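PDB 5XEM: cysteine synthase from Fusobacterium nucleatum subsp. nucleatum strain ATCC 25586, which produces hydrogen sulfide from L-cysteine by a pyridoxal 5'-phosphate-dependent beta-replacement reaction in which lanthionine is formed. Local coordinates for the interface of chains A and B. Numbering follows the deposited sequence. Chains: chain A/B, Cysteine synthase.

Contact 1: the interface of chains A and B. Residues chain A 86-87, 89; chain B 24, 262.
The side-chain amide of B:Asn24 lies against the backbone carbonyl of A:Val87, one residue short of the end of helix 76-88; the tight side of the contact is where this amide meets the helix end and A:Asn89. As modelled, OD1 of B:Asn24 lies 2.9 Å from O of A:Val87, a clash between two acceptors, so the rotation of this amide is doubtful. With its O and N exchanged, an N-H would point at the helix-end carbonyl, and the amide oxygen would instead face ND2 of A:Asn89, which as modelled is 3.5 Å from ND2 of B:Asn24. Asparagine suits such a place because one short, flat group offers both a donor and an acceptor. The amides of A:Asn89 and B:Asn24 approach tip to tip with their planes turned 56° apart, so they meet at their ends and do not stack. A:Asn89 itself has a positive phi of 61°, a backbone shape that asparagine tolerates well just past a helix end. On the looser side a water mediates the contact. Water 1 lies 2.6 Å from OD1 of A:Asn89 and 3.0 Å from the backbone O of B:Lys262, bridging two acceptors that could not bond directly. B:Lys262 contributes its carbonyl here, while its extended aliphatic chain runs away from chain A. The C-terminal ends of helix 76-88 of chain A and helix 249-263 of chain B thus converge at the subunit boundary, with B:Asn24 in a loop beside them.

Contact 2: the interface of chains A and B. Residues chain A 9-10, 13, 83, 87; chain B 20, 36, 263-265.
A:Val10 and B:Ile265 cross obliquely, with CG1 of the valine 3.9 Å from CG1 of the isoleucine. Farther along, A:Leu13 reaches chain B with one branch: its CD1 touches CD1 of B:Leu36 at 3.9 Å and also faces CG2 of B:Val20. The other methyl of that valine, CG1, sits 3.7 Å from CA of A:Ser9, where a small residue lets the strand side chain come close to the backbone. Valine fits at both places because its two methyls face different neighbours, whereas leucine reaches in with one branch end.

A second kind of contact sets methyls against backbone carbonyls. CG2 of A:Val87 lies 3.4 Å from O of B:Glu263, which CG2 of A:Val10 also approaches, at 3.6 Å. That A:Val10 methyl stands between its own backbone N and carbonyl carbon, the crowded position, and from there also nears O of B:Gly264. The glycine, with phi 68°, turns the chain at the end of helix 249-263 and has no side chain to hold A:Val10 off.

Polar contact runs through solvent. Water 2 receives the N-H of A:Val10 at 2.8 Å and is well placed to donate to the carbonyl O of B:Glu263, 2.6 Å away.

Contact 3: the interface of chains A and B. Residues chain A 19-21, 33, 167-168; chain B 6-7.
B:Leu6 packs between A:Leu19, A:Tyr33 and A:Leu168, one residue before a parallel beta bridge in this member of the cysteine synthase/cystathionine beta-synthase family. The first modelled residue of its chain, it has 116 Å² of its surface hidden by the partner. A:Leu19 lies beside it, pointing the same way, with its CD1 3.6 Å from CD2 of B:Leu6. A:Tyr33 and A:Leu168 each cross B:Leu6 at about a right angle. CD1 of B:Leu6 comes in above the ring plane off the CE1 edge of A:Tyr33, 3.8 Å from CE1, on the face that A:Leu168 also covers. CD2 of A:Leu168 is 3.8 Å from CD2 of B:Leu6 and rests over that face toward its rim, helping to fix the wall B:Leu6 leans on. With CG anti to its own carbonyl carbon (chi1 -57°), B:Leu6 turns its forked end into this group; leucine suits the place because its two methyls touch several of these side chains at once. Its CG also packs 3.5 Å from the carbonyl O of A:Asp167, ending helix 151-167. Next along, B:Ala7 pairs with A:Val20: its N donates to O of A:Leu19 at 2.9 Å, and its O accepts from N of A:Lys21 at 3.0 Å. Its small CB faces CG2 of A:Val20.

Contact 4: the interface of chains A and B. Residues chain A 20-21, 23-24, 263; chain B 7-10, 87.
A:Asn23 reaches across to B:Asn8, donating from its side-chain ND2 to the backbone O of B:Asn8 over a short 2.5 Å. The bond is nearly straight, 168° at the hydrogen, and the acceptor lies close to the asparagine's amide plane. CG of A:Asn23 stands anti to its own carbonyl carbon (chi1 -54°), which sends the amide toward chain B. B:Asn8 takes part through its backbone, just after B:Ala7, which is paired with chain A.

The carboxylate of A:Glu263 acts from the second shell, capping two successive peptide N-H groups, while its backbone O itself faces chain B. Its OE1 accepts from N of A:Asn23 at 3.0 Å on the syn side, 30° out of the carboxylate plane. OE2 uses its syn lone pair for N of A:Asn24, 2.7 Å away. Glutamate suits this role because two oxygens on one flat group can hold both amides and so position the loop.

A:Val20 buries its CG1 against the backbone of B:Ser9, 3.8 Å from CA. Alongside, water 3 joins O of A:Glu263, at 2.5 Å, to N of B:Val10, at 3.0 Å. Together these contacts fasten the N-terminal segment of one subunit onto the other and so would support the homodimer usual in this family.

Contact 1: the interface of chains A and B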
# COMPACT_ATOMS: atom_id res chain seq x y z
N ALA A 86 -16.44 2.99 5.64
CA ALA A 86 -16.26 4.40 5.37
C ALA A 86 -16.99 4.81 4.08
O ALA A 86 -17.74 5.80 4.10
CB ALA A 86 -14.78 4.78 5.32
N VAL A 87 -16.78 4.07 2.99
CA VAL A 87 -17.41 4.33 1.67
C VAL A 87 -18.94 4.23 1.78
O VAL A 87 -19.70 5.08 1.26
CB VAL A 87 -16.91 3.30 0.62
CG1 VAL A 87 -17.72 3.38 -0.67
CG2 VAL A 87 -15.44 3.49 0.34
N ASN A 89 -20.85 4.36 4.53
CA ASN A 89 -21.39 5.10 5.68
C ASN A 89 -22.06 4.23 6.75
O ASN A 89 -23.11 4.59 7.29
CB ASN A 89 -22.38 6.18 5.21
CG ASN A 89 -21.71 7.26 4.42
OD1 ASN A 89 -20.72 7.83 4.87
ND2 ASN A 89 -22.20 7.53 3.22
N ASN B 24 -18.80 10.80 -1.57
CA ASN B 24 -19.49 11.21 -0.36
C ASN B 24 -19.27 12.70 -0.03
O ASN B 24 -20.21 13.40 0.32
CB ASN B 24 -19.11 10.29 0.80
CG ASN B 24 -19.64 8.87 0.62
OD1 ASN B 24 -18.92 7.88 0.82
ND2 ASN B 24 -20.90 8.75 0.25
N LYS B 262 -14.50 9.60 4.93
CA LYS B 262 -15.64 9.72 4.02
C LYS B 262 -15.49 8.92 2.75
O LYS B 262 -16.50 8.59 2.12
CB LYS B 262 -15.88 11.20 3.68
CG LYS B 262 -16.40 12.01 4.84
CD LYS B 262 -16.65 13.48 4.47
CE LYS B 262 -17.14 14.27 5.70
NZ LYS B 262 -17.39 15.73 5.53
O HOH W 1 -18.97 9.30 3.65

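Contact 2: the interface of chains A and B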
# COMPACT_ATOMS: atom_id res chain seq x y z
N SER A 9 -15.27 3.79 -6.61
CA SER A 9 -14.78 3.97 -5.25
C SER A 9 -13.64 3.01 -5.01
O SER A 9 -13.33 2.15 -5.86
CB SER A 9 -15.89 3.69 -4.23
OG SER A 9 -16.09 2.28 -4.14
N VAL A 10 -13.02 3.14 -3.85
CA VAL A 10 -11.93 2.20 -3.50
C VAL A 10 -12.40 0.74 -3.48
O VAL A 10 -11.60 -0.19 -3.65
CB VAL A 10 -11.22 2.58 -2.18
CG1 VAL A 10 -10.48 3.92 -2.33
CG2 VAL A 10 -12.18 2.60 -1.00
N LEU A 13 -11.24 -1.32 -6.34
CA LEU A 13 -9.84 -1.72 -6.41
C LEU A 13 -9.52 -3.06 -5.73
O LEU A 13 -8.39 -3.53 -5.77
CB LEU A 13 -8.95 -0.64 -5.81
CG LEU A 13 -9.18 0.79 -6.32
CD1 LEU A 13 -8.19 1.76 -5.68
CD2 LEU A 13 -9.14 0.83 -7.83
N MET A 83 -12.55 0.35 5.85
CA MET A 83 -12.44 1.05 4.56
C MET A 83 -13.78 0.94 3.84
O MET A 83 -14.31 1.94 3.32
CB MET A 83 -11.33 0.42 3.75
CG MET A 83 -11.19 0.99 2.35
SD MET A 83 -10.00 0.07 1.37
CE MET A 83 -10.93 -1.45 1.16
N VAL A 87 -16.78 4.07 2.99
CA VAL A 87 -17.41 4.33 1.67
C VAL A 87 -18.94 4.23 1.78
O VAL A 87 -19.70 5.08 1.26
CB VAL A 87 -16.91 3.30 0.62
CG1 VAL A 87 -17.72 3.38 -0.67
CG2 VAL A 87 -15.44 3.49 0.34
N VAL B 20 -9.83 7.32 -8.81
CA VAL B 20 -11.02 7.03 -8.04
C VAL B 20 -11.91 8.29 -7.95
O VAL B 20 -11.41 9.39 -7.65
CB VAL B 20 -10.64 6.60 -6.61
CG1 VAL B 20 -11.90 6.26 -5.83
CG2 VAL B 20 -9.66 5.41 -6.64
N LEU B 36 -4.40 7.61 -7.43
CA LEU B 36 -3.84 7.09 -6.17
C LEU B 36 -2.45 6.52 -6.41
O LEU B 36 -2.30 5.34 -6.65
CB LEU B 36 -4.75 6.03 -5.52
CG LEU B 36 -6.12 6.49 -5.05
CD1 LEU B 36 -6.94 5.31 -4.56
CD2 LEU B 36 -5.97 7.54 -3.95
N GLU B 263 -14.26 8.66 2.31
CA GLU B 263 -14.04 7.96 1.01
C GLU B 263 -13.26 6.66 1.12
O GLU B 263 -13.09 5.94 0.15
CB GLU B 263 -13.32 8.88 0.02
CG GLU B 263 -13.96 10.23 -0.23
CD GLU B 263 -15.30 10.15 -0.94
OE1 GLU B 263 -15.48 9.28 -1.82
OE2 GLU B 263 -16.18 11.00 -0.66
N GLY B 264 -12.73 6.35 2.29
CA GLY B 264 -11.88 5.18 2.45
C GLY B 264 -10.56 5.33 1.71
O GLY B 264 -9.91 4.33 1.41
N ILE B 265 -10.18 6.57 1.42
CA ILE B 265 -8.92 6.90 0.74
C ILE B 265 -7.93 7.34 1.83
O ILE B 265 -8.15 8.35 2.51
CB ILE B 265 -9.09 8.07 -0.26
CG1 ILE B 265 -10.00 7.67 -1.41
CG2 ILE B 265 -7.74 8.51 -0.80
CD1 ILE B 265 -10.36 8.82 -2.39
O HOH W 2 -13.69 5.48 -2.39

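Contact 3: the interface of chains A and B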
# COMPACT_ATOMS: atom_id res chain seq x y z
N LEU A 19 0.57 -11.37 -9.41
CA LEU A 19 1.39 -12.55 -9.10
C LEU A 19 2.80 -12.17 -9.54
O LEU A 19 3.00 -11.81 -10.69
CB LEU A 19 0.99 -13.76 -9.95
CG LEU A 19 0.31 -14.98 -9.36
CD1 LEU A 19 0.37 -16.13 -10.36
CD2 LEU A 19 0.90 -15.40 -8.02
N VAL A 20 3.77 -12.25 -8.67
CA VAL A 20 5.14 -11.86 -8.99
C VAL A 20 6.06 -13.06 -8.90
O VAL A 20 6.00 -13.82 -7.94
CB VAL A 20 5.62 -10.79 -8.00
CG1 VAL A 20 7.03 -10.31 -8.35
CG2 VAL A 20 4.65 -9.63 -7.98
N LYS A 21 6.94 -13.21 -9.88
CA LYS A 21 7.91 -14.31 -9.85
C LYS A 21 9.08 -13.94 -8.96
O LYS A 21 9.50 -12.79 -8.95
CB LYS A 21 8.44 -14.63 -11.25
CG LYS A 21 9.44 -15.79 -11.22
CD LYS A 21 9.32 -16.70 -12.42
CE LYS A 21 10.36 -17.83 -12.36
NZ LYS A 21 11.35 -17.71 -13.48
N TYR A 33 5.84 -18.12 -7.24
CA TYR A 33 5.11 -16.88 -7.54
C TYR A 33 4.41 -16.43 -6.26
O TYR A 33 3.79 -17.25 -5.59
CB TYR A 33 4.05 -17.14 -8.59
CG TYR A 33 4.62 -17.56 -9.92
CD1 TYR A 33 5.00 -16.60 -10.87
CD2 TYR A 33 4.78 -18.90 -10.25
CE1 TYR A 33 5.54 -16.97 -12.08
CE2 TYR A 33 5.30 -19.29 -11.47
CZ TYR A 33 5.68 -18.32 -12.37
OH TYR A 33 6.20 -18.69 -13.59
N ASP A 167 -3.90 -16.22 -14.26
CA ASP A 167 -2.58 -15.60 -14.45
C ASP A 167 -1.50 -16.62 -14.80
O ASP A 167 -0.50 -16.28 -15.45
CB ASP A 167 -2.15 -14.81 -13.21
CG ASP A 167 -2.88 -13.47 -13.08
OD1 ASP A 167 -3.57 -13.08 -14.04
OD2 ASP A 167 -2.75 -12.81 -12.02
N LEU A 168 -1.66 -17.85 -14.34
CA LEU A 168 -0.70 -18.93 -14.65
C LEU A 168 -1.25 -19.88 -15.71
O LEU A 168 -0.68 -20.95 -15.92
CB LEU A 168 -0.33 -19.71 -13.40
CG LEU A 168 0.68 -19.03 -12.45
CD1 LEU A 168 0.77 -19.80 -11.15
CD2 LEU A 168 2.05 -18.95 -13.10
N LEU B 6 1.17 -12.26 -15.07
CA LEU B 6 2.43 -12.33 -14.27
C LEU B 6 3.30 -11.08 -14.36
O LEU B 6 3.50 -10.54 -15.44
CB LEU B 6 3.30 -13.49 -14.75
CG LEU B 6 2.64 -14.85 -14.71
CD1 LEU B 6 3.61 -15.93 -15.16
CD2 LEU B 6 2.13 -15.13 -13.31
N ALA B 7 3.86 -10.70 -13.22
CA ALA B 7 4.94 -9.73 -13.17
C ALA B 7 6.26 -10.45 -13.00
O ALA B 7 6.38 -11.40 -12.21
CB ALA B 7 4.72 -8.77 -12.01

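Contact 4: the interface of chains A and B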
# COMPACT_ATOMS: atom_id res chain seq x y z
N VAL A 20 3.77 -12.25 -8.67
CA VAL A 20 5.14 -11.86 -8.99
C VAL A 20 6.06 -13.06 -8.90
O VAL A 20 6.00 -13.82 -7.94
CB VAL A 20 5.62 -10.79 -8.00
CG1 VAL A 20 7.03 -10.31 -8.35
CG2 VAL A 20 4.65 -9.63 -7.98
N LYS A 21 6.94 -13.21 -9.88
CA LYS A 21 7.91 -14.31 -9.85
C LYS A 21 9.08 -13.94 -8.96
O LYS A 21 9.50 -12.79 -8.95
CB LYS A 21 8.44 -14.63 -11.25
CG LYS A 21 9.44 -15.79 -11.22
CD LYS A 21 9.32 -16.70 -12.42
CE LYS A 21 10.36 -17.83 -12.36
NZ LYS A 21 11.35 -17.71 -13.48
N ASN A 23 12.90 -14.01 -8.28
CA ASN A 23 14.03 -14.03 -9.22
C ASN A 23 15.40 -14.08 -8.59
O ASN A 23 16.34 -14.56 -9.21
CB ASN A 23 14.04 -12.80 -10.11
CG ASN A 23 12.75 -12.59 -10.81
OD1 ASN A 23 12.35 -13.41 -11.63
ND2 ASN A 23 12.08 -11.47 -10.50
N ASN A 24 15.53 -13.53 -7.39
CA ASN A 24 16.83 -13.33 -6.82
C ASN A 24 17.12 -14.34 -5.74
O ASN A 24 18.23 -14.87 -5.67
CB ASN A 24 16.98 -11.89 -6.35
CG ASN A 24 16.84 -10.89 -7.49
OD1 ASN A 24 16.29 -9.79 -7.33
ND2 ASN A 24 17.34 -11.28 -8.66
N GLU A 263 14.09 -9.00 -3.17
CA GLU A 263 13.06 -8.90 -4.20
C GLU A 263 12.32 -7.56 -4.27
O GLU A 263 11.50 -7.36 -5.19
CB GLU A 263 12.02 -10.04 -4.05
CG GLU A 263 12.59 -11.45 -4.00
CD GLU A 263 13.11 -11.97 -5.34
OE1 GLU A 263 12.63 -11.61 -6.43
OE2 GLU A 263 14.04 -12.79 -5.31
N ALA B 7 3.86 -10.70 -13.22
CA ALA B 7 4.94 -9.73 -13.17
C ALA B 7 6.26 -10.45 -13.00
O ALA B 7 6.38 -11.40 -12.21
CB ALA B 7 4.72 -8.77 -12.01
N ASN B 8 7.26 -10.02 -13.74
CA ASN B 8 8.59 -10.56 -13.58
C ASN B 8 9.25 -10.07 -12.30
O ASN B 8 10.08 -10.76 -11.75
CB ASN B 8 9.46 -10.23 -14.81
CG ASN B 8 8.95 -10.89 -16.09
OD1 ASN B 8 8.40 -11.99 -16.05
ND2 ASN B 8 9.12 -10.21 -17.21
N SER B 9 8.93 -8.84 -11.85
CA SER B 9 9.41 -8.30 -10.55
C SER B 9 8.46 -7.18 -10.15
O SER B 9 7.60 -6.81 -10.92
CB SER B 9 10.83 -7.72 -10.64
OG SER B 9 10.86 -6.47 -11.33
N VAL B 10 8.63 -6.61 -8.97
CA VAL B 10 7.80 -5.47 -8.55
C VAL B 10 7.97 -4.25 -9.44
O VAL B 10 7.10 -3.40 -9.46
CB VAL B 10 8.03 -5.07 -7.09
CG1 VAL B 10 7.65 -6.23 -6.17
CG2 VAL B 10 9.47 -4.67 -6.86
N VAL B 87 15.61 -4.67 -6.07
CA VAL B 87 15.34 -5.55 -7.19
C VAL B 87 16.56 -5.67 -8.09
O VAL B 87 16.88 -6.79 -8.57
CB VAL B 87 14.18 -5.02 -8.04
CG1 VAL B 87 14.03 -5.84 -9.32
CG2 VAL B 87 12.90 -5.03 -7.23
O HOH W 3 10.51 -8.26 -7.30

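Contacts 1 and 2 adjoin, their C-alpha centres about 9 Å apart, and share A:Val87 of helix 76-88. Contacts 3 and 4 adjoin likewise at about 9 Å, sharing A:Val20, A:Lys21 and B:Ala7. Between the pairs the centres lie about 25 to 35 Å apart, so the interface is held at well-separated places. Its two-fold symmetry makes contact 4 partly a twin of contacts 1 and 2, with Ser9, Val10, Val20, Asn24, Val87 and Glu263 recurring with chains exchanged. Each subunit therefore both lends its N-terminal segment and receives its partner's, consistent with the homodimer usual in this family.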